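Local coordinates for protein UDP-glucose 4-epimerase (Campylobacter jejuni subsp. jejuni serotype O:2, PDB 7K3P) that epimerises UDP-glucose at C4 of its sugar, and probably UDP-N-acetylglucosamine too, with bound NAD as cofactor, at residues Ser74-Val79 with Thr118-Glu123; Asp175-Met178 with Glu182-His185. The protein carries 2 engineered substitutions. All coordinates share one frame; numbering follows the deposited sequence.

Contact 1: Ser74-Val79 with Thr118-Glu123; sequences SDFQGV and TTNLIE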
ATOM      1  N   SER A  74     -12.828  -6.325   9.332  1.00 22.60           N
ATOM      2  CA  SER A  74     -11.609  -7.081   9.684  1.00 23.97           C
ATOM      3  C   SER A  74     -11.871  -8.588   9.837  1.00 25.07           C
ATOM      4  O   SER A  74     -10.930  -9.386   9.874  1.00 25.98           O
ATOM      5  CB  SER A  74     -10.957  -6.530  10.955  1.00 27.04           C
ATOM      6  OG  SER A  74     -11.815  -6.725  12.061  1.00 28.55           O
ATOM      7  N   ASP A  75     -13.141  -8.979   9.925  1.00 24.53           N
ATOM      8  CA  ASP A  75     -13.502 -10.409   9.932  1.00 23.92           C
ATOM      9  C   ASP A  75     -13.634 -10.838   8.477  1.00 22.83           C
ATOM     10  O   ASP A  75     -14.736 -10.748   7.891  1.00 21.64           O
ATOM     11  CB  ASP A  75     -14.821 -10.619  10.707  1.00 25.33           C
ATOM     12  CG  ASP A  75     -15.453 -11.997  10.470  1.00 26.97           C
ATOM     13  OD1 ASP A  75     -14.761 -12.905   9.967  1.00 24.56           O
ATOM     14  OD2 ASP A  75     -16.666 -12.165  10.762  1.00 33.88           O
ATOM     15  N   PHE A  76     -12.530 -11.302   7.884  1.00 22.07           N
ATOM     16  CA  PHE A  76     -12.502 -11.528   6.437  1.00 21.78           C
ATOM     17  C   PHE A  76     -13.474 -12.625   6.005  1.00 25.56           C
ATOM     18  O   PHE A  76     -14.076 -12.539   4.929  1.00 22.20           O
ATOM     19  CB  PHE A  76     -11.095 -11.851   5.914  1.00 21.17           C
ATOM     20  CG  PHE A  76     -10.106 -10.706   6.018  1.00 22.17           C
ATOM     21  CD1 PHE A  76     -10.515  -9.433   6.400  1.00 20.16           C
ATOM     22  CD2 PHE A  76      -8.751 -10.925   5.737  1.00 20.71           C
ATOM     23  CE1 PHE A  76      -9.582  -8.376   6.510  1.00 21.17           C
ATOM     24  CE2 PHE A  76      -7.815  -9.878   5.836  1.00 22.39           C
ATOM     25  CZ  PHE A  76      -8.238  -8.607   6.226  1.00 21.05           C
ATOM     26  N   GLN A  77     -13.607 -13.665   6.820  1.00 25.49           N
ATOM     27  CA  GLN A  77     -14.483 -14.784   6.474  1.00 24.06           C
ATOM     28  C   GLN A  77     -15.932 -14.319   6.465  1.00 20.12           C
ATOM     29  O   GLN A  77     -16.701 -14.696   5.593  1.00 27.53           O
ATOM     30  CB  GLN A  77     -14.330 -15.938   7.475  1.00 26.27           C
ATOM     31  CG  GLN A  77     -15.224 -17.145   7.151  1.00 25.28           C
ATOM     32  CD  GLN A  77     -14.817 -17.836   5.854  1.00 26.47           C
ATOM     33  OE1 GLN A  77     -13.639 -17.869   5.501  1.00 27.96           O
ATOM     34  NE2 GLN A  77     -15.799 -18.395   5.136  1.00 28.26           N
ATOM     35  N   GLY A  78     -16.294 -13.513   7.456  1.00 21.53           N
ATOM     36  CA  GLY A  78     -17.638 -12.983   7.572  1.00 25.76           C
ATOM     37  C   GLY A  78     -17.986 -12.112   6.372  1.00 26.65           C
ATOM     38  O   GLY A  78     -19.132 -12.103   5.906  1.00 22.52           O
ATOM     39  N   VAL A  79     -16.995 -11.383   5.871  1.00 23.51           N
ATOM     40  CA  VAL A  79     -17.188 -10.551   4.686  1.00 23.41           C
ATOM     41  C   VAL A  79     -17.393 -11.422   3.464  1.00 21.41           C
ATOM     42  O   VAL A  79     -18.326 -11.221   2.695  1.00 25.70           O
ATOM     43  CB  VAL A  79     -15.980  -9.600   4.460  1.00 23.71           C
ATOM     44  CG1 VAL A  79     -16.023  -8.974   3.050  1.00 23.69           C
ATOM     45  CG2 VAL A  79     -15.950  -8.520   5.538  1.00 22.36           C
ATOM     46  N   THR A 118      -9.657  -2.885   3.193  1.00 19.98           N
ATOM     47  CA  THR A 118     -10.080  -2.571   1.828  1.00 20.76           C
ATOM     48  C   THR A 118      -9.550  -3.603   0.857  1.00 16.73           C
ATOM     49  O   THR A 118     -10.234  -3.987  -0.091  1.00 18.64           O
ATOM     50  CB  THR A 118      -9.672  -1.132   1.419  1.00 17.28           C
ATOM     51  OG1 THR A 118     -10.362  -0.203   2.264  1.00 20.06           O
ATOM     52  CG2 THR A 118     -10.064  -0.859  -0.038  1.00 17.04           C
ATOM     53  N   THR A 119      -8.331  -4.085   1.095  1.00 17.88           N
ATOM     54  CA  THR A 119      -7.753  -5.086   0.206  1.00 17.34           C
ATOM     55  C   THR A 119      -8.570  -6.385   0.230  1.00 20.78           C
ATOM     56  O   THR A 119      -8.883  -6.965  -0.822  1.00 20.53           O
ATOM     57  CB  THR A 119      -6.277  -5.376   0.550  1.00 19.36           C
ATOM     58  OG1 THR A 119      -5.540  -4.154   0.469  1.00 20.82           O
ATOM     59  CG2 THR A 119      -5.687  -6.390  -0.408  1.00 18.36           C
ATOM     60  N   ASN A 120      -8.909  -6.864   1.417  1.00 20.92           N
ATOM     61  CA  ASN A 120      -9.742  -8.062   1.471  1.00 19.41           C
ATOM     62  C   ASN A 120     -11.090  -7.823   0.781  1.00 21.39           C
ATOM     63  O   ASN A 120     -11.610  -8.694   0.086  1.00 22.96           O
ATOM     64  CB  ASN A 120      -9.991  -8.494   2.905  1.00 24.17           C
ATOM     65  CG  ASN A 120     -10.981  -9.638   2.970  1.00 22.18           C
ATOM     66  OD1 ASN A 120     -10.667 -10.746   2.544  1.00 21.72           O
ATOM     67  ND2 ASN A 120     -12.191  -9.362   3.455  1.00 19.58           N
ATOM     68  N   LEU A 121     -11.658  -6.640   0.999  1.00 21.83           N
ATOM     69  CA  LEU A 121     -12.936  -6.270   0.393  1.00 22.38           C
ATOM     70  C   LEU A 121     -12.861  -6.363  -1.125  1.00 21.85           C
ATOM     71  O   LEU A 121     -13.758  -6.906  -1.771  1.00 23.04           O
ATOM     72  CB  LEU A 121     -13.326  -4.862   0.837  1.00 24.37           C
ATOM     73  CG  LEU A 121     -14.769  -4.390   0.721  1.00 28.78           C
ATOM     74  CD1 LEU A 121     -15.743  -5.387   1.327  1.00 22.97           C
ATOM     75  CD2 LEU A 121     -14.910  -3.033   1.417  1.00 25.91           C
ATOM     76  N   ILE A 122     -11.788  -5.836  -1.702  1.00 19.43           N
ATOM     77  CA  ILE A 122     -11.612  -5.900  -3.152  1.00 19.86           C
ATOM     78  C   ILE A 122     -11.470  -7.334  -3.641  1.00 26.72           C
ATOM     79  O   ILE A 122     -12.119  -7.727  -4.630  1.00 23.33           O
ATOM     80  CB  ILE A 122     -10.415  -5.053  -3.621  1.00 19.77           C
ATOM     81  CG1 ILE A 122     -10.695  -3.568  -3.369  1.00 17.01           C
ATOM     82  CG2 ILE A 122     -10.115  -5.305  -5.107  1.00 21.05           C
ATOM     83  CD1 ILE A 122      -9.402  -2.691  -3.345  1.00 19.15           C
ATOM     84  N   GLU A 123     -10.631  -8.126  -2.969  1.00 21.49           N
ATOM     85  CA  GLU A 123     -10.502  -9.532  -3.359  1.00 24.67           C
ATOM     86  C   GLU A 123     -11.859 -10.231  -3.342  1.00 22.06           C
ATOM     87  O   GLU A 123     -12.181 -10.997  -4.251  1.00 22.12           O
ATOM     88  CB  GLU A 123      -9.520 -10.294  -2.469  1.00 25.11           C
ATOM     89  CG  GLU A 123      -9.378 -11.756  -2.912  1.00 28.74           C
ATOM     90  CD  GLU A 123      -8.341 -12.513  -2.109  1.00 28.43           C
ATOM     91  OE1 GLU A 123      -8.563 -12.711  -0.896  1.00 31.86           O
ATOM     92  OE2 GLU A 123      -7.307 -12.903  -2.694  1.00 31.00           O
TER

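Contact 2: Asp175-Met178 with Glu182-His185; sequences DASM and EFKH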
ATOM      1  N   ASP A 175      -4.844  -2.030 -10.047  1.00 24.81           N
ATOM      2  CA  ASP A 175      -4.327  -3.341 -10.457  1.00 27.77           C
ATOM      3  C   ASP A 175      -5.444  -4.380 -10.608  1.00 24.59           C
ATOM      4  O   ASP A 175      -5.385  -5.233 -11.490  1.00 26.78           O
ATOM      5  CB  ASP A 175      -3.251  -3.862  -9.487  1.00 23.59           C
ATOM      6  CG  ASP A 175      -1.898  -3.239  -9.737  1.00 29.91           C
ATOM      7  OD1 ASP A 175      -1.723  -2.677 -10.832  1.00 28.78           O
ATOM      8  OD2 ASP A 175      -1.006  -3.311  -8.853  1.00 26.55           O
ATOM      9  N   ALA A 176      -6.452  -4.302  -9.743  1.00 23.29           N
ATOM     10  CA  ALA A 176      -7.587  -5.216  -9.814  1.00 25.15           C
ATOM     11  C   ALA A 176      -8.315  -5.062 -11.159  1.00 29.44           C
ATOM     12  O   ALA A 176      -8.642  -6.050 -11.818  1.00 26.20           O
ATOM     13  CB  ALA A 176      -8.537  -4.972  -8.671  1.00 22.87           C
ATOM     14  N   SER A 177      -8.556  -3.817 -11.563  1.00 23.16           N
ATOM     15  CA  SER A 177      -9.236  -3.539 -12.825  1.00 28.20           C
ATOM     16  C   SER A 177      -8.404  -3.923 -14.042  1.00 30.18           C
ATOM     17  O   SER A 177      -8.950  -4.330 -15.060  1.00 29.05           O
ATOM     18  CB  SER A 177      -9.647  -2.070 -12.910  1.00 25.26           C
ATOM     19  OG  SER A 177     -10.783  -1.830 -12.098  1.00 22.81           O
ATOM     20  N   MET A 178      -7.086  -3.797 -13.950  1.00 27.99           N
ATOM     21  CA  MET A 178      -6.265  -4.150 -15.094  1.00 31.15           C
ATOM     22  C   MET A 178      -6.209  -5.661 -15.293  1.00 35.39           C
ATOM     23  O   MET A 178      -6.152  -6.146 -16.422  1.00 32.26           O
ATOM     24  CB  MET A 178      -4.864  -3.539 -14.989  1.00 33.57           C
ATOM     25  CG  MET A 178      -3.884  -4.287 -14.113  1.00 43.94           C
ATOM     26  SD  MET A 178      -3.002  -5.650 -14.928  1.00 59.55           S
ATOM     27  CE  MET A 178      -1.728  -5.982 -13.703  1.00 44.99           C
ATOM     28  N   GLU A 182     -13.560  -6.680 -16.408  1.00 31.34           N
ATOM     29  CA  GLU A 182     -14.958  -6.646 -15.995  1.00 28.60           C
ATOM     30  C   GLU A 182     -15.168  -5.873 -14.690  1.00 29.50           C
ATOM     31  O   GLU A 182     -16.272  -5.378 -14.416  1.00 25.70           O
ATOM     32  CB  GLU A 182     -15.506  -8.080 -15.868  1.00 32.99           C
ATOM     33  CG  GLU A 182     -14.895  -8.928 -14.719  1.00 39.83           C
ATOM     34  CD  GLU A 182     -13.553  -9.584 -15.069  1.00 38.80           C
ATOM     35  OE1 GLU A 182     -12.808  -9.035 -15.906  1.00 39.75           O
ATOM     36  OE2 GLU A 182     -13.244 -10.661 -14.504  1.00 46.08           O
ATOM     37  N   PHE A 183     -14.116  -5.774 -13.876  1.00 28.05           N
ATOM     38  CA  PHE A 183     -14.228  -5.120 -12.573  1.00 28.01           C
ATOM     39  C   PHE A 183     -14.022  -3.612 -12.712  1.00 24.95           C
ATOM     40  O   PHE A 183     -12.926  -3.168 -13.081  1.00 25.84           O
ATOM     41  CB  PHE A 183     -13.211  -5.714 -11.571  1.00 27.40           C
ATOM     42  CG  PHE A 183     -13.187  -5.010 -10.239  1.00 23.79           C
ATOM     43  CD1 PHE A 183     -14.156  -5.279  -9.279  1.00 23.85           C
ATOM     44  CD2 PHE A 183     -12.183  -4.087  -9.944  1.00 25.56           C
ATOM     45  CE1 PHE A 183     -14.139  -4.633  -8.035  1.00 22.92           C
ATOM     46  CE2 PHE A 183     -12.152  -3.431  -8.711  1.00 21.64           C
ATOM     47  CZ  PHE A 183     -13.126  -3.699  -7.756  1.00 23.45           C
ATOM     48  N   LYS A 184     -15.063  -2.836 -12.398  1.00 29.22           N
ATOM     49  CA  LYS A 184     -15.026  -1.376 -12.537  1.00 25.95           C
ATOM     50  C   LYS A 184     -14.973  -0.651 -11.194  1.00 26.91           C
ATOM     51  O   LYS A 184     -15.748  -0.941 -10.275  1.00 27.55           O
ATOM     52  CB  LYS A 184     -16.254  -0.859 -13.300  1.00 28.17           C
ATOM     53  CG  LYS A 184     -16.324  -1.186 -14.794  1.00 30.80           C
ATOM     54  CD  LYS A 184     -17.535  -0.437 -15.366  1.00 32.96           C
ATOM     55  CE  LYS A 184     -17.772  -0.682 -16.849  1.00 42.43           C
ATOM     56  NZ  LYS A 184     -19.057  -0.002 -17.222  1.00 35.67           N
ATOM     57  N   HIS A 185     -14.080   0.324 -11.097  1.00 23.00           N
ATOM     58  CA  HIS A 185     -13.960   1.109  -9.879  1.00 23.53           C
ATOM     59  C   HIS A 185     -14.093   2.585 -10.216  1.00 24.05           C
ATOM     60  O   HIS A 185     -13.654   3.026 -11.272  1.00 22.10           O
ATOM     61  CB  HIS A 185     -12.613   0.859  -9.195  1.00 19.88           C
ATOM     62  CG  HIS A 185     -11.430   1.385  -9.952  1.00 21.57           C
ATOM     63  ND1 HIS A 185     -10.719   0.611 -10.847  1.00 19.75           N
ATOM     64  CD2 HIS A 185     -10.822   2.600  -9.938  1.00 24.37           C
ATOM     65  CE1 HIS A 185      -9.723   1.326 -11.349  1.00 22.86           C
ATOM     66  NE2 HIS A 185      -9.764   2.534 -10.819  1.00 21.10           N
TER

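Contact 1: Ser74-Val79 with Thr118-Glu123
F76 offers one face of its ring to the side chain of N120, and this stack joins the first turn of helix 76-86 to helix 107-127, two neighbouring helices of the Rossmann-type NAD-binding domain. The start of the first helix is fixed by D75, its N-cap. The carboxylate atom D75 OD1 takes the amide of G78 N at 3.0 Å, met from well above the carboxylate plane, while D75 O receives V79 N in the first helical bond. One residue on, the ring of F76 meets an amide rather than another ring. The planes of ring and amide are only 10° apart, and the two groups slide past each other in opposite directions. N120 CB stands 3.5 Å from the centroid of the F76 ring, almost on its normal, as a CH-pi contact. Because N120 CG is anti to its backbone N (chi1 173°), the amide runs on from there toward the root of the ring, where N120 CG comes within 3.3 Å of F76 CG. The pair illustrates how a flat polar group can be packed through its face against an aromatic ring. M112 of the second subunit packs on both F76 and N120, which places the stack at the dimer interface. Past G78, the buried V79 turns its side chain toward the other helix, and two neighbours share its CG1 branch: V79 CG1 lies 3.9 Å from N120 ND2, and the V79 and L121 side chains cross at about a right angle, with V79 CG1 4.0 Å from L121 CD1.

Contact 2: Asp175-Met178 with Glu182-His185
S177, F183 and H185 are joined by a short chain of hydrogen bonds that runs through one hydroxyl, S177 OG. The setting is the return leg of a beta-alpha-beta crossover, in which helix 161-179 ends and the chain turns back into the parallel strand 184-189. S177 has the most surface buried by the contact. Its OG lies anti to its own carbonyl carbon (chi1 -76°) and faces the incoming strand, where it both gives and accepts. It donates to the backbone, S177 OG to F183 O at 2.7 Å, from a position 37° above the carbonyl plane. In return the imidazole donates to it, H185 ND1 reaching S177 OG at 2.7 Å with the hydroxyl nearly in the ring plane. This direction means that ND1 carries a proton, and the two bonds together fix how the hydroxyl is turned; a weak hydrogen bond links the same oxygen to S267 OG. The histidine ring is met at its edge, so the bond restrains its rotation.

F183, next in buried surface, serves the contact with its ring as well as its carbonyl. The ring meets the last turn of the helix obliquely, with F183 CD2 3.4 Å from S177 OG. A176 supplies the apolar counterpart, its CB lying 3.9 Å from F183 CE2. A carbonyl, a hydroxyl and an imidazole are thus matched to one another at the border of an apolar patch. Helix 107-127 completes that patch: L126 touches both A176 and F183, with I122 on A176 and C125 on F183, while strand 184-189 runs in the main sheet between strands 132-136 and 268-271.

Helix 107-127 connects the two contacts, whose centres lie about 17 Å apart. One flank, through N120 and L121, receives helix 76-86 in contact 1; from another, I122 CG2 reaches A176 CB of contact 2 at 3.9 Å. Contact 1 lies near the cofactor, the V79 side chain being about 7 Å from bound NAD. Both reach the dimer interface, where L108 of the second subunit packs on T119 and on A176, and D175 forms a salt bridge with R164 of that subunit. Helices 107-127 and 161-179 thus face the partner subunit, consistent with the helical-bundle dimers of related epimerases.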